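Local coordinates for TATA-box-binding protein (Methanococcus jannaschii, PDB 2Z8U) that probably binds the TATA box of archaeal promoters as a general transcription factor, helping to start transcription by RNA polymerase, at residues D123-L126 / G130-Y133; L141-D146 / L179-E184. All blocks are in the same frame, centred on the assembly; numbering follows the deposited sequence.

In the fold
Following the chain through its second repeat, helix 121-127 turns back within three residues into strand 131-133, and interaction 1 closes this short connection. After a loop comes strand 141-146, then strands 149-154 and 159-163 and the long helix 168-183, whose last turns fold back onto strand 141-146. Interaction 2 closes this excursion of 32 residues. The two contacts stand in series, neither nested nor crossed, with centres about 9 Å apart. They meet where strands 131-133 and 141-146 pair side by side. Together they tie both helices to this end of the antiparallel sheet.

Interaction 1. Residues D123-L126 / G130-Y133; sequences DIAL and GTEY
Water 1 bridges the carbonyls of Ala-125 and Thr-131, donating to Ala-125 O at 2.8 Å and to Thr-131 O at 2.7 Å. It thus links helix to strand where the two backbones do not bond directly. The Thr-131 hydroxyl is aimed at the helix. With OG1 lying between the backbone N and the carbonyl carbon (chi1 60°), it comes 3.4 Å from Ala-125 CA, while its hydrogen bond goes to Val-128 O in the turn between the segments. The threonine therefore fastens that turn while its hydroxyl sits against the helix backbone. Its methyl CG2 lies loosely alongside the Ile-124 branch methyl CG2, at 4.3 Å. Two residues along the strand from Thr-131, Tyr-133 CB meets Ala-125 CB at 3.9 Å, and the tyrosine side chain also touches Leu-121 and Asp-122. Between Thr-131 and Tyr-133 in the strand, Glu-132 points away from the helix. Its OE1 accepts Tyr-133 N at 3.0 Å through the anti lone pair and also receives Asn-17 ND2 of the second subunit. Helix 121-127 and strand 131-133, outermost in the sheet of this chain, are joined in turn to strand 141-146, where Leu-141 packs against Ile-124, Ala-125 and Thr-131.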
loop_
_atom_site.group_PDB
_atom_site.type_symbol
_atom_site.label_atom_id
_atom_site.label_comp_id
_atom_site.label_asym_id
_atom_site.label_seq_id
_atom_site.Cartn_x
_atom_site.Cartn_y
_atom_site.Cartn_z
ATOM N N ASP B 123 -9.833 -18.347 -22.375
ATOM C CA ASP B 123 -9.422 -19.577 -21.683
ATOM C C ASP B 123 -8.119 -19.410 -20.921
ATOM O O ASP B 123 -8.032 -19.783 -19.754
ATOM C CB ASP B 123 -9.279 -20.748 -22.669
ATOM C CG ASP B 123 -10.609 -21.360 -23.057
ATOM O OD1 ASP B 123 -11.643 -21.006 -22.447
ATOM O OD2 ASP B 123 -10.615 -22.212 -23.981
ATOM N N ILE B 124 -7.115 -18.840 -21.584
ATOM C CA ILE B 124 -5.798 -18.659 -21.000
ATOM C C ILE B 124 -5.895 -17.680 -19.813
ATOM O O ILE B 124 -5.313 -17.921 -18.756
ATOM C CB ILE B 124 -4.740 -18.198 -22.069
ATOM C CG1 ILE B 124 -4.444 -19.311 -23.089
ATOM C CG2 ILE B 124 -3.411 -17.761 -21.416
ATOM C CD1 ILE B 124 -3.710 -18.816 -24.335
ATOM N N ALA B 125 -6.647 -16.596 -19.987
ATOM C CA ALA B 125 -6.768 -15.561 -18.951
ATOM C C ALA B 125 -7.349 -16.118 -17.645
ATOM O O ALA B 125 -7.070 -15.609 -16.547
ATOM C CB ALA B 125 -7.634 -14.425 -19.453
ATOM N N LEU B 126 -8.176 -17.143 -17.782
ATOM C CA LEU B 126 -8.804 -17.787 -16.625
ATOM C C LEU B 126 -7.902 -18.871 -16.023
ATOM O O LEU B 126 -7.779 -18.964 -14.802
ATOM C CB LEU B 126 -10.166 -18.372 -17.018
ATOM C CG LEU B 126 -11.057 -19.033 -15.953
ATOM C CD1 LEU B 126 -11.314 -18.145 -14.722
ATOM C CD2 LEU B 126 -12.360 -19.471 -16.597
ATOM N N GLY B 130 -1.007 -15.149 -13.454
ATOM C CA GLY B 130 -0.159 -14.044 -13.895
ATOM C C GLY B 130 -0.410 -13.612 -15.332
ATOM O O GLY B 130 0.506 -13.099 -16.008
ATOM N N THR B 131 -1.634 -13.841 -15.817
ATOM C CA THR B 131 -2.032 -13.388 -17.160
ATOM C C THR B 131 -3.078 -12.291 -17.024
ATOM O O THR B 131 -3.824 -12.267 -16.045
ATOM C CB THR B 131 -2.575 -14.545 -18.050
ATOM O OG1 THR B 131 -3.718 -15.140 -17.435
ATOM C CG2 THR B 131 -1.501 -15.615 -18.267
ATOM N N GLU B 132 -3.099 -11.362 -17.974
ATOM C CA GLU B 132 -4.212 -10.411 -18.101
ATOM C C GLU B 132 -4.618 -10.269 -19.543
ATOM O O GLU B 132 -3.793 -10.415 -20.455
ATOM C CB GLU B 132 -3.895 -9.010 -17.562
ATOM C CG GLU B 132 -4.467 -8.720 -16.170
ATOM C CD GLU B 132 -6.000 -8.641 -16.058
ATOM O OE1 GLU B 132 -6.747 -8.790 -17.059
ATOM O OE2 GLU B 132 -6.450 -8.393 -14.922
ATOM N N TYR B 133 -5.894 -9.959 -19.729
ATOM C CA TYR B 133 -6.490 -9.867 -21.045
ATOM C C TYR B 133 -7.676 -8.948 -20.924
ATOM O O TYR B 133 -8.598 -9.209 -20.122
ATOM C CB TYR B 133 -6.905 -11.255 -21.526
ATOM C CG TYR B 133 -7.568 -11.291 -22.877
ATOM C CD1 TYR B 133 -6.931 -10.779 -23.996
ATOM C CD2 TYR B 133 -8.830 -11.867 -23.039
ATOM C CE1 TYR B 133 -7.539 -10.820 -25.260
ATOM C CE2 TYR B 133 -9.443 -11.919 -24.291
ATOM C CZ TYR B 133 -8.794 -11.389 -25.393
ATOM O OH TYR B 133 -9.388 -11.438 -26.643
HETATM O O HOH W 1 -6.442 -12.864 -16.121
#

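Interaction 2. Residues L141-D146 / L179-E184; sequences LVYRLD and LDTIKE
Tyr-143 on strand 141-146 and Thr-181 on the last turns of helix 168-183 mark the nearest backbone approach, 10.7 Å between their CA atoms, a gap that side chains have to span. Most of it is crossed by the tyrosine. Its CG stands anti to the backbone N (chi1 -179°), sending the ring off the sheet toward the helix, and the threonine reaches back from the opposite direction. Tyr-143 OH gives its proton to Thr-181 OG1 over a rather long 3.3 Å. The same phenol oxygen lies 3.7 Å from the methyl Thr-181 CG2, so it meets both branches of the threonine. Thr-181 OG1 in turn bonds to Lys-177 O one helical turn earlier; since a carbonyl can only accept, the hydroxyl is probably fixed in rotation, its proton spent on the helix and its oxygen left to accept from the tyrosine. Val-128, in the turn after helix 121-127, touches both side chains, and Thr-131 packs on the tyrosine as well. A phenylalanine here would keep the ring in place but would probably leave Thr-181 OG1 without its tyrosine donor and weaken the polar link between sheet and helix. Val-142 and Arg-144, flanking Tyr-143 in the strand, are directed to the other face of the sheet, where they meet the second subunit. In the TBP saddle, two such repeats share one curved antiparallel sheet, the long helices riding on its convex side; the concave face grips TATA DNA in members of this family.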
loop_
_atom_site.group_PDB
_atom_site.type_symbol
_atom_site.label_atom_id
_atom_site.label_comp_id
_atom_site.label_asym_id
_atom_site.label_seq_id
_atom_site.Cartn_x
_atom_site.Cartn_y
_atom_site.Cartn_z
ATOM N N LEU B 141 -2.975 -10.986 -24.948
ATOM C CA LEU B 141 -2.906 -11.359 -23.561
ATOM C C LEU B 141 -1.478 -11.119 -23.019
ATOM O O LEU B 141 -0.482 -11.448 -23.693
ATOM C CB LEU B 141 -3.272 -12.837 -23.455
ATOM C CG LEU B 141 -3.228 -13.506 -22.089
ATOM C CD1 LEU B 141 -4.375 -14.462 -21.968
ATOM C CD2 LEU B 141 -1.906 -14.214 -21.892
ATOM N N VAL B 142 -1.391 -10.550 -21.815
ATOM C CA VAL B 142 -0.111 -10.254 -21.173
ATOM C C VAL B 142 0.220 -11.337 -20.152
ATOM O O VAL B 142 -0.593 -11.709 -19.308
ATOM C CB VAL B 142 -0.076 -8.836 -20.536
ATOM C CG1 VAL B 142 1.296 -8.535 -19.931
ATOM C CG2 VAL B 142 -0.430 -7.774 -21.585
ATOM N N TYR B 143 1.438 -11.845 -20.255
ATOM C CA TYR B 143 1.872 -12.960 -19.457
ATOM C C TYR B 143 3.292 -12.659 -18.976
ATOM O O TYR B 143 4.206 -12.527 -19.776
ATOM C CB TYR B 143 1.834 -14.198 -20.364
ATOM C CG TYR B 143 2.215 -15.517 -19.751
ATOM C CD1 TYR B 143 2.752 -16.532 -20.550
ATOM C CD2 TYR B 143 2.044 -15.764 -18.393
ATOM C CE1 TYR B 143 3.094 -17.759 -20.008
ATOM C CE2 TYR B 143 2.382 -16.985 -17.845
ATOM C CZ TYR B 143 2.901 -17.979 -18.661
ATOM O OH TYR B 143 3.242 -19.196 -18.118
ATOM N N ARG B 144 3.479 -12.539 -17.675
ATOM C CA ARG B 144 4.818 -12.287 -17.154
ATOM C C ARG B 144 5.491 -13.584 -16.693
ATOM O O ARG B 144 4.880 -14.379 -15.970
ATOM C CB ARG B 144 4.765 -11.230 -16.042
ATOM C CG ARG B 144 6.129 -10.667 -15.659
ATOM C CD ARG B 144 5.975 -9.304 -15.020
ATOM N NE ARG B 144 7.222 -8.762 -14.471
ATOM C CZ ARG B 144 7.340 -7.538 -13.958
ATOM N NH1 ARG B 144 6.287 -6.733 -13.930
ATOM N NH2 ARG B 144 8.506 -7.118 -13.444
ATOM N N LEU B 145 6.734 -13.811 -17.116
ATOM C CA LEU B 145 7.513 -14.958 -16.623
ATOM C C LEU B 145 8.599 -14.508 -15.645
ATOM O O LEU B 145 9.137 -13.409 -15.774
ATOM C CB LEU B 145 8.153 -15.737 -17.776
ATOM C CG LEU B 145 7.323 -16.567 -18.763
ATOM C CD1 LEU B 145 8.265 -17.371 -19.675
ATOM C CD2 LEU B 145 6.367 -17.499 -18.034
ATOM N N ASP B 146 8.924 -15.359 -14.677
ATOM C CA ASP B 146 9.969 -15.031 -13.709
ATOM C C ASP B 146 11.293 -15.737 -13.996
ATOM O O ASP B 146 12.324 -15.373 -13.427
ATOM C CB ASP B 146 9.507 -15.307 -12.268
ATOM C CG ASP B 146 8.322 -14.459 -11.853
ATOM O OD1 ASP B 146 8.088 -13.367 -12.433
ATOM O OD2 ASP B 146 7.610 -14.892 -10.927
ATOM N N LEU B 179 4.875 -22.413 -24.800
ATOM C CA LEU B 179 4.307 -23.587 -25.470
ATOM C C LEU B 179 3.756 -24.630 -24.500
ATOM O O LEU B 179 2.655 -25.154 -24.708
ATOM C CB LEU B 179 5.347 -24.217 -26.398
ATOM C CG LEU B 179 5.783 -23.330 -27.563
ATOM C CD1 LEU B 179 6.855 -24.025 -28.389
ATOM C CD2 LEU B 179 4.581 -22.959 -28.418
ATOM N N ASP B 180 4.518 -24.926 -23.448
ATOM C CA ASP B 180 4.100 -25.896 -22.430
ATOM C C ASP B 180 2.833 -25.453 -21.699
ATOM O O ASP B 180 1.977 -26.268 -21.336
ATOM C CB ASP B 180 5.229 -26.128 -21.423
ATOM C CG ASP B 180 6.334 -27.044 -21.966
ATOM O OD1 ASP B 180 7.411 -27.090 -21.330
ATOM O OD2 ASP B 180 6.138 -27.717 -23.010
ATOM N N THR B 181 2.719 -24.149 -21.492
ATOM C CA THR B 181 1.585 -23.573 -20.783
ATOM C C THR B 181 0.334 -23.633 -21.660
ATOM O O THR B 181 -0.697 -24.139 -21.229
ATOM C CB THR B 181 1.906 -22.135 -20.329
ATOM O OG1 THR B 181 3.007 -22.172 -19.412
ATOM C CG2 THR B 181 0.723 -21.504 -19.638
ATOM N N ILE B 182 0.440 -23.149 -22.897
ATOM C CA ILE B 182 -0.676 -23.223 -23.849
ATOM C C ILE B 182 -1.189 -24.666 -24.030
ATOM O O ILE B 182 -2.403 -24.891 -24.043
ATOM C CB ILE B 182 -0.323 -22.534 -25.209
ATOM C CG1 ILE B 182 -0.692 -21.050 -25.163
ATOM C CG2 ILE B 182 -1.051 -23.191 -26.385
ATOM C CD1 ILE B 182 0.350 -20.154 -24.596
ATOM N N LYS B 183 -0.257 -25.620 -24.135
ATOM C CA LYS B 183 -0.565 -27.053 -24.241
ATOM C C LYS B 183 -1.554 -27.520 -23.187
ATOM O O LYS B 183 -2.451 -28.301 -23.480
ATOM C CB LYS B 183 0.706 -27.901 -24.115
ATOM C CG LYS B 183 1.497 -28.091 -25.396
ATOM C CD LYS B 183 2.445 -29.295 -25.262
ATOM C CE LYS B 183 3.342 -29.469 -26.492
ATOM N NZ LYS B 183 4.169 -28.245 -26.759
ATOM N N GLU B 184 -1.382 -27.042 -21.961
ATOM C CA GLU B 184 -2.237 -27.456 -20.853
ATOM C C GLU B 184 -3.642 -26.845 -20.921
ATOM O O GLU B 184 -4.510 -27.187 -20.120
ATOM C CB GLU B 184 -1.551 -27.153 -19.520
ATOM C CG GLU B 184 -0.345 -28.046 -19.254
ATOM C CD GLU B 184 0.702 -27.383 -18.388
ATOM O OE1 GLU B 184 1.756 -28.014 -18.157
ATOM O OE2 GLU B 184 0.478 -26.232 -17.943
#